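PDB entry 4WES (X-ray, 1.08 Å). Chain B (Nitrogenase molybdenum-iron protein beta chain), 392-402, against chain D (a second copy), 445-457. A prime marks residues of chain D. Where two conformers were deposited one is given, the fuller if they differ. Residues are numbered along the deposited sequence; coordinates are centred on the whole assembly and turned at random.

Chain B, residues 392-402: NTYGKFIAREE
Chain D (445-457) IERECTEEDFEVV

One helix lies against a helix end and the loop that follows it. In chain B, Thr393 to Gly395 have helical phi/psi and lead into a regular helix from about Lys396; in chain D the helix runs through Glu448′, and Cys449′ (-67/157) leaves it. The register sets CA of Thr393 7.2 Å from CA of Val456′, CA of Phe397 8.7 Å from CA of Phe454′, and CA of Arg400 7.1 Å from CA of Arg447′, so the sequences run in opposite senses.

Polar recognition rests on two long cations, one helical turn apart, both with CA-to-CB toward chain D. Lys396 (p, t, m, t) makes a salt bridge from NZ to Glu446′ OE2 (2.7 Å), and the same NZ donates to Glu455′ O (2.8 Å) and Val456′ O (3.0 Å). Arg400 is extended (t, t, t, chi4 165°) and reads the helix end: NH1 donates to Glu446′ O at 2.9 Å, and NH1 and NH2 each lie 2.9 Å from Cys449′ O, a forked pair of hydrogen bonds. Both acceptors lie near the Arg400 guanidinium plane; Arg447′ O, 3.5 Å from Arg400 NH1, sits over one face at a poor angle and is not hydrogen-bonded.

Water extends this grip. Arg400 NE donates to water 1 (2.8 Å), which donates to Glu451′ OE2 (2.7 Å), linking the cation to a carboxylate it does not touch directly.

Apolar packing fills the space beside the cations. Phe454′ (t, chi2 -102°) directs its edge at the face of Phe397 (m, chi2 88°), with centroids 5.0 Å apart, planes at 65°, and Phe397 CE2 3.5 Å from Phe454′ CD1. Val456′ (t) packs CG2 at the edge of Phe397, 3.7 Å from Phe397 CZ, and both of its methyls against Tyr394, with CG1 3.8 Å and CG2 3.9 Å from Tyr394 CE1. The cations' aliphatic parts join in, Lys396 CG 3.7 Å from Phe454′ CE1 and Arg400 CD 3.6 Å from Phe454′ CE2.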

ATOM      1  N   ASN B 392      -9.908  12.072   0.647  1.00  7.58           N
ATOM      2  CA  ASN B 392     -10.079  11.486   1.966  1.00  7.66           C
ATOM      3  C   ASN B 392     -10.880  10.192   1.858  1.00  7.01           C
ATOM      4  O   ASN B 392     -11.195   9.698   0.761  1.00  7.56           O
ATOM      5  CB  ASN B 392     -10.714  12.505   2.920  1.00  8.15           C
ATOM      6  CG  ASN B 392     -12.173  12.812   2.596  1.00  8.16           C
ATOM      7  OD1 ASN B 392     -12.881  12.011   1.999  1.00  8.22           O
ATOM      8  ND2 ASN B 392     -12.628  13.976   3.047  1.00  8.86           N
ATOM      9  N   THR B 393     -11.206   9.588   3.013  1.00  7.36           N
ATOM     10  CA  THR B 393     -11.880   8.295   3.050  1.00  7.33           C
ATOM     11  C   THR B 393     -13.092   8.187   2.149  1.00  7.37           C
ATOM     12  O   THR B 393     -13.382   7.111   1.601  1.00  8.04           O
ATOM     13  CB  THR B 393     -12.209   7.926   4.494  1.00  8.09           C
ATOM     14  OG1 THR B 393     -10.996   7.650   5.195  1.00  8.64           O
ATOM     15  CG2 THR B 393     -13.148   6.756   4.651  1.00  8.93           C
ATOM     16  N   TYR B 394     -13.859   9.266   2.019  1.00  7.72           N
ATOM     17  CA  TYR B 394     -15.135   9.187   1.295  1.00  8.48           C
ATOM     18  C   TYR B 394     -14.975   8.922  -0.186  1.00  8.00           C
ATOM     19  O   TYR B 394     -15.928   8.481  -0.830  1.00  8.92           O
ATOM     20  CB  TYR B 394     -15.981  10.436   1.576  1.00  8.32           C
ATOM     21  CG  TYR B 394     -16.477  10.432   2.999  1.00  7.75           C
ATOM     22  CD1 TYR B 394     -17.524   9.592   3.370  1.00  8.09           C
ATOM     23  CD2 TYR B 394     -15.916  11.232   3.985  1.00  8.23           C
ATOM     24  CE1 TYR B 394     -17.985   9.531   4.674  1.00  8.24           C
ATOM     25  CE2 TYR B 394     -16.385  11.176   5.288  1.00  8.44           C
ATOM     26  CZ  TYR B 394     -17.409  10.357   5.633  1.00  7.88           C
ATOM     27  OH  TYR B 394     -17.887  10.315   6.922  1.00  8.65           O
ATOM     28  N   GLY B 395     -13.773   9.091  -0.721  1.00  7.86           N
ATOM     29  CA  GLY B 395     -13.534   8.674  -2.103  1.00  8.28           C
ATOM     30  C   GLY B 395     -13.600   7.171  -2.307  1.00  8.05           C
ATOM     31  O   GLY B 395     -13.731   6.723  -3.434  1.00  8.83           O
ATOM     32  N   LYS B 396     -13.512   6.392  -1.224  1.00  8.14           N
ATOM     33  CA  LYS B 396     -13.466   4.942  -1.370  1.00  9.42           C
ATOM     34  C   LYS B 396     -14.676   4.375  -2.076  1.00  7.90           C
ATOM     35  O   LYS B 396     -14.609   3.321  -2.712  1.00  8.95           O
ATOM     36  CB  LYS B 396     -13.297   4.240   0.046  1.00 10.87           C
ATOM     37  CG  LYS B 396     -14.506   4.340   0.941  1.00 10.51           C
ATOM     38  CD  LYS B 396     -14.326   4.052   2.465  1.00 11.60           C
ATOM     39  CE  LYS B 396     -14.074   2.662   2.774  1.00 11.93           C
ATOM     40  NZ  LYS B 396     -13.629   2.459   4.143  1.00  8.91           N
ATOM     41  N   PHE B 397     -15.819   5.035  -1.924  1.00  7.68           N
ATOM     42  CA  PHE B 397     -17.067   4.563  -2.562  1.00  7.75           C
ATOM     43  C   PHE B 397     -16.982   4.718  -4.059  1.00  7.67           C
ATOM     44  O   PHE B 397     -17.423   3.827  -4.801  1.00  9.10           O
ATOM     45  CB  PHE B 397     -18.272   5.355  -2.021  1.00  8.46           C
ATOM     46  CG  PHE B 397     -18.585   5.116  -0.575  1.00  8.60           C
ATOM     47  CD1 PHE B 397     -17.982   5.876   0.426  1.00  9.94           C
ATOM     48  CD2 PHE B 397     -19.533   4.184  -0.190  1.00  8.22           C
ATOM     49  CE1 PHE B 397     -18.294   5.674   1.738  1.00 12.13           C
ATOM     50  CE2 PHE B 397     -19.860   3.978   1.117  1.00  9.91           C
ATOM     51  CZ  PHE B 397     -19.237   4.733   2.098  1.00 11.86           C
ATOM     52  N   ILE B 398     -16.437   5.822  -4.536  1.00  8.13           N
ATOM     53  CA  ILE B 398     -16.205   6.023  -5.963  1.00  8.68           C
ATOM     54  C   ILE B 398     -15.141   5.069  -6.477  1.00  8.92           C
ATOM     55  O   ILE B 398     -15.282   4.474  -7.548  1.00  9.66           O
ATOM     56  CB  ILE B 398     -15.821   7.481  -6.244  1.00  8.85           C
ATOM     57  CG1 ILE B 398     -16.887   8.462  -5.813  1.00 10.13           C
ATOM     58  CG2 ILE B 398     -15.488   7.702  -7.696  1.00 10.01           C
ATOM     59  CD1 ILE B 398     -16.465   9.908  -5.862  1.00  9.37           C
ATOM     60  N   ALA B 399     -14.071   4.882  -5.708  1.00  8.73           N
ATOM     61  CA  ALA B 399     -12.989   4.003  -6.122  1.00  9.32           C
ATOM     62  C   ALA B 399     -13.500   2.589  -6.333  1.00  9.35           C
ATOM     63  O   ALA B 399     -13.102   1.920  -7.294  1.00 10.28           O
ATOM     64  CB  ALA B 399     -11.866   4.018  -5.087  1.00 10.63           C
ATOM     65  N   ARG B 400     -14.353   2.125  -5.429  1.00  8.49           N
ATOM     66  CA  ARG B 400     -14.888   0.778  -5.595  1.00  8.78           C
ATOM     67  C   ARG B 400     -15.879   0.722  -6.762  1.00  8.98           C
ATOM     68  O   ARG B 400     -15.823  -0.173  -7.603  1.00 10.40           O
ATOM     69  CB  ARG B 400     -15.562   0.299  -4.299  1.00  9.32           C
ATOM     70  CG  ARG B 400     -16.342  -0.976  -4.543  1.00 10.42           C
ATOM     71  CD  ARG B 400     -16.578  -1.771  -3.315  1.00 10.33           C
ATOM     72  NE  ARG B 400     -17.566  -2.801  -3.568  1.00 11.54           N
ATOM     73  CZ  ARG B 400     -17.788  -3.839  -2.783  1.00  9.61           C
ATOM     74  NH1 ARG B 400     -17.057  -4.066  -1.710  1.00  9.76           N
ATOM     75  NH2 ARG B 400     -18.777  -4.666  -3.080  1.00 11.32           N
ATOM     76  N   GLU B 401     -16.827   1.655  -6.814  1.00  8.80           N
ATOM     77  CA  GLU B 401     -17.857   1.615  -7.866  1.00  9.24           C
ATOM     78  C   GLU B 401     -17.226   1.701  -9.243  1.00  9.42           C
ATOM     79  O   GLU B 401     -17.701   1.009 -10.158  1.00 11.05           O
ATOM     80  CB  GLU B 401     -18.845   2.751  -7.654  1.00  9.56           C
ATOM     81  CG  GLU B 401     -19.863   2.935  -8.767  1.00 10.04           C
ATOM     82  CD  GLU B 401     -20.794   1.774  -8.998  1.00 11.36           C
ATOM     83  OE1 GLU B 401     -20.742   0.749  -8.261  1.00 10.61           O
ATOM     84  OE2 GLU B 401     -21.627   1.901  -9.944  1.00 13.79           O
ATOM     85  N   GLU B 402     -16.228   2.548  -9.420  1.00  8.63           N
ATOM     86  CA  GLU B 402     -15.642   2.800 -10.724  1.00  9.35           C
ATOM     87  C   GLU B 402     -14.340   2.055 -10.973  1.00  9.88           C
ATOM     88  O   GLU B 402     -13.779   2.166 -12.067  1.00 11.02           O
ATOM     89  CB  GLU B 402     -15.456   4.307 -10.898  1.00  9.98           C
ATOM     90  CG  GLU B 402     -16.759   5.111 -10.789  1.00  9.53           C
ATOM     91  CD  GLU B 402     -17.787   4.801 -11.847  1.00 10.83           C
ATOM     92  OE1 GLU B 402     -18.997   4.930 -11.547  1.00 10.69           O
ATOM     93  OE2 GLU B 402     -17.409   4.434 -12.992  1.00 13.18           O
TER
ATOM     94  N   ILE D 445     -10.561  -6.912   2.403  1.00  8.61           N
ATOM     95  CA  ILE D 445     -11.887  -6.890   3.028  1.00  8.78           C
ATOM     96  C   ILE D 445     -12.800  -5.962   2.266  1.00  9.16           C
ATOM     97  O   ILE D 445     -13.971  -6.313   2.010  1.00  9.76           O
ATOM     98  CB  ILE D 445     -11.778  -6.479   4.506  1.00  9.43           C
ATOM     99  CG1 ILE D 445     -11.102  -7.566   5.335  1.00 10.09           C
ATOM    100  CG2 ILE D 445     -13.123  -6.122   5.093  1.00 10.72           C
ATOM    101  CD1 ILE D 445     -10.682  -7.125   6.704  1.00 11.19           C
ATOM    102  N   GLU D 446     -12.320  -4.775   1.965  1.00  8.62           N
ATOM    103  CA  GLU D 446     -13.178  -3.756   1.382  1.00  8.69           C
ATOM    104  C   GLU D 446     -13.468  -3.976  -0.094  1.00  8.85           C
ATOM    105  O   GLU D 446     -14.476  -3.482  -0.592  1.00 11.16           O
ATOM    106  CB  GLU D 446     -12.621  -2.375   1.667  1.00  9.50           C
ATOM    107  CG  GLU D 446     -12.455  -2.092   3.162  1.00  9.60           C
ATOM    108  CD  GLU D 446     -12.368  -0.651   3.535  1.00 10.09           C
ATOM    109  OE1 GLU D 446     -11.500   0.046   3.026  1.00 12.34           O
ATOM    110  OE2 GLU D 446     -13.273  -0.214   4.331  1.00 12.80           O
ATOM    111  N   ARG D 447     -12.579  -4.687  -0.780  1.00  9.56           N
ATOM    112  CA  ARG D 447     -12.844  -5.050  -2.166  0.55 10.54           C
ATOM    113  C   ARG D 447     -13.891  -6.161  -2.249  1.00 10.70           C
ATOM    114  O   ARG D 447     -14.713  -6.189  -3.178  1.00 12.69           O
ATOM    115  CB  ARG D 447     -11.553  -5.516  -2.867  0.55 13.11           C
ATOM    116  CG  ARG D 447     -11.642  -5.606  -4.382  0.55 17.15           C
ATOM    117  CD  ARG D 447     -10.333  -6.003  -5.080  0.55 20.17           C
ATOM    118  NE  ARG D 447      -9.158  -5.406  -4.469  0.55 20.73           N
ATOM    119  CZ  ARG D 447      -8.316  -6.047  -3.654  0.55 25.94           C
ATOM    120  NH1 ARG D 447      -7.279  -5.413  -3.120  0.55 21.87           N
ATOM    121  NH2 ARG D 447      -8.501  -7.331  -3.373  0.55 25.70           N
ATOM    122  N   GLU D 448     -13.866  -7.082  -1.311  1.00  9.93           N
ATOM    123  CA  GLU D 448     -14.651  -8.311  -1.430  1.00 11.76           C
ATOM    124  C   GLU D 448     -15.952  -8.330  -0.641  1.00 10.58           C
ATOM    125  O   GLU D 448     -16.795  -9.192  -0.870  1.00 12.41           O
ATOM    126  CB  GLU D 448     -13.783  -9.490  -0.995  1.00 12.92           C
ATOM    127  CG  GLU D 448     -12.619  -9.661  -1.927  1.00 17.16           C
ATOM    128  CD  GLU D 448     -11.916 -10.951  -1.775  1.00 23.58           C
ATOM    129  OE1 GLU D 448     -12.185 -11.660  -0.782  1.00 32.99           O
ATOM    130  OE2 GLU D 448     -11.041 -11.200  -2.644  1.00 29.54           O
ATOM    131  N   CYS D 449     -16.118  -7.397   0.295  1.00  9.76           N
ATOM    132  CA  CYS D 449     -17.340  -7.422   1.082  1.00  9.81           C
ATOM    133  C   CYS D 449     -18.543  -7.095   0.192  1.00  8.69           C
ATOM    134  O   CYS D 449     -18.403  -6.466  -0.871  1.00  9.85           O
ATOM    135  CB  CYS D 449     -17.250  -6.471   2.255  1.00 10.15           C
ATOM    136  SG  CYS D 449     -17.127  -4.716   1.823  1.00 10.39           S
ATOM    137  N   THR D 450     -19.727  -7.517   0.618  1.00  9.16           N
ATOM    138  CA  THR D 450     -20.920  -7.093  -0.085  1.00  8.83           C
ATOM    139  C   THR D 450     -21.108  -5.599   0.066  1.00  8.63           C
ATOM    140  O   THR D 450     -20.567  -4.959   0.990  1.00  9.08           O
ATOM    141  CB  THR D 450     -22.160  -7.799   0.448  1.00 10.64           C
ATOM    142  OG1 THR D 450     -22.327  -7.447   1.804  1.00 12.56           O
ATOM    143  CG2 THR D 450     -22.078  -9.309   0.265  1.00 13.08           C
ATOM    144  N   GLU D 451     -21.879  -4.993  -0.828  1.00  8.75           N
ATOM    145  CA  GLU D 451     -22.103  -3.561  -0.733  1.00  9.25           C
ATOM    146  C   GLU D 451     -22.720  -3.165   0.596  1.00  8.71           C
ATOM    147  O   GLU D 451     -22.367  -2.119   1.155  1.00  9.41           O
ATOM    148  CB  GLU D 451     -22.941  -3.020  -1.869  1.00 10.00           C
ATOM    149  CG  GLU D 451     -22.254  -3.103  -3.213  1.00 10.42           C
ATOM    150  CD  GLU D 451     -22.863  -2.263  -4.307  1.00 11.32           C
ATOM    151  OE1 GLU D 451     -23.872  -1.556  -4.048  1.00 13.02           O
ATOM    152  OE2 GLU D 451     -22.320  -2.290  -5.423  1.00 11.95           O
ATOM    153  N   GLU D 452     -23.653  -3.960   1.081  1.00  9.67           N
ATOM    154  CA  GLU D 452     -24.347  -3.614   2.326  1.00 10.72           C
ATOM    155  C   GLU D 452     -23.407  -3.709   3.542  1.00 11.27           C
ATOM    156  O   GLU D 452     -23.680  -3.104   4.575  1.00 13.78           O
ATOM    157  CB  GLU D 452     -25.607  -4.449   2.547  1.00 12.44           C
ATOM    158  CG  GLU D 452     -25.350  -5.934   2.723  1.00 13.94           C
ATOM    159  CD  GLU D 452     -25.407  -6.738   1.438  1.00 13.76           C
ATOM    160  OE1 GLU D 452     -25.201  -6.192   0.314  1.00 13.23           O
ATOM    161  OE2 GLU D 452     -25.644  -7.973   1.555  1.00 19.28           O
ATOM    162  N   ASP D 453     -22.295  -4.431   3.383  1.00 10.52           N
ATOM    163  CA  ASP D 453     -21.306  -4.563   4.445  1.00 11.58           C
ATOM    164  C   ASP D 453     -20.154  -3.587   4.307  1.00 11.23           C
ATOM    165  O   ASP D 453     -19.216  -3.607   5.104  1.00 14.92           O
ATOM    166  CB  ASP D 453     -20.747  -5.986   4.441  1.00 11.99           C
ATOM    167  CG  ASP D 453     -21.708  -7.013   4.975  1.00 13.30           C
ATOM    168  OD1 ASP D 453     -22.657  -6.621   5.632  1.00 15.39           O
ATOM    169  OD2 ASP D 453     -21.478  -8.229   4.751  1.00 18.14           O
ATOM    170  N   PHE D 454     -20.200  -2.702   3.320  1.00  9.86           N
ATOM    171  CA  PHE D 454     -19.172  -1.722   3.130  1.00  9.88           C
ATOM    172  C   PHE D 454     -19.252  -0.663   4.236  1.00 11.80           C
ATOM    173  O   PHE D 454     -20.349  -0.286   4.703  1.00 15.81           O
ATOM    174  CB  PHE D 454     -19.335  -1.141   1.727  1.00 11.06           C
ATOM    175  CG  PHE D 454     -18.136  -0.424   1.177  1.00 11.08           C
ATOM    176  CD1 PHE D 454     -18.089   0.970   1.172  1.00 12.23           C
ATOM    177  CD2 PHE D 454     -17.083  -1.099   0.579  1.00 10.64           C
ATOM    178  CE1 PHE D 454     -17.046   1.640   0.602  1.00 12.45           C
ATOM    179  CE2 PHE D 454     -15.996  -0.436   0.027  1.00 10.63           C
ATOM    180  CZ  PHE D 454     -16.003   0.949   0.038  1.00 11.17           C
ATOM    181  N   GLU D 455     -18.113  -0.193   4.686  1.00  9.56           N
ATOM    182  CA  GLU D 455     -17.954   0.634   5.883  1.00  9.46           C
ATOM    183  C   GLU D 455     -17.258   1.934   5.549  1.00  7.92           C
ATOM    184  O   GLU D 455     -16.328   1.936   4.751  1.00  9.16           O
ATOM    185  CB  GLU D 455     -17.052  -0.105   6.883  1.00  9.69           C
ATOM    186  CG  GLU D 455     -17.531  -1.451   7.349  1.00 10.11           C
ATOM    187  CD  GLU D 455     -18.765  -1.461   8.225  1.00 10.00           C
ATOM    188  OE1 GLU D 455     -19.171  -0.384   8.718  1.00  9.73           O
ATOM    189  OE2 GLU D 455     -19.332  -2.548   8.416  1.00 12.53           O
ATOM    190  N   VAL D 456     -17.617   3.004   6.262  1.00  7.86           N
ATOM    191  CA  VAL D 456     -16.778   4.191   6.258  1.00  8.42           C
ATOM    192  C   VAL D 456     -15.530   4.003   7.161  1.00  7.45           C
ATOM    193  O   VAL D 456     -14.434   3.876   6.652  1.00  8.49           O
ATOM    194  CB  VAL D 456     -17.577   5.474   6.656  1.00  8.14           C
ATOM    195  CG1 VAL D 456     -16.651   6.668   6.810  1.00  8.64           C
ATOM    196  CG2 VAL D 456     -18.623   5.786   5.606  1.00  9.80           C
ATOM    197  N   VAL D 457     -15.751   3.951   8.468  1.00  7.75           N
ATOM    198  CA  VAL D 457     -14.651   3.830   9.439  1.00  7.77           C
ATOM    199  C   VAL D 457     -14.220   2.368   9.539  1.00  7.86           C
ATOM    200  O   VAL D 457     -15.037   1.440   9.447  1.00  8.01           O
ATOM    201  CB  VAL D 457     -15.093   4.388  10.795  1.00  7.27           C
ATOM    202  CG1 VAL D 457     -13.958   4.341  11.817  1.00  8.23           C
ATOM    203  CG2 VAL D 457     -15.577   5.815  10.657  1.00  8.45           C
TER
HETATM  204  O   HOH W   1     -19.597  -2.646  -5.515  1.00 18.05           O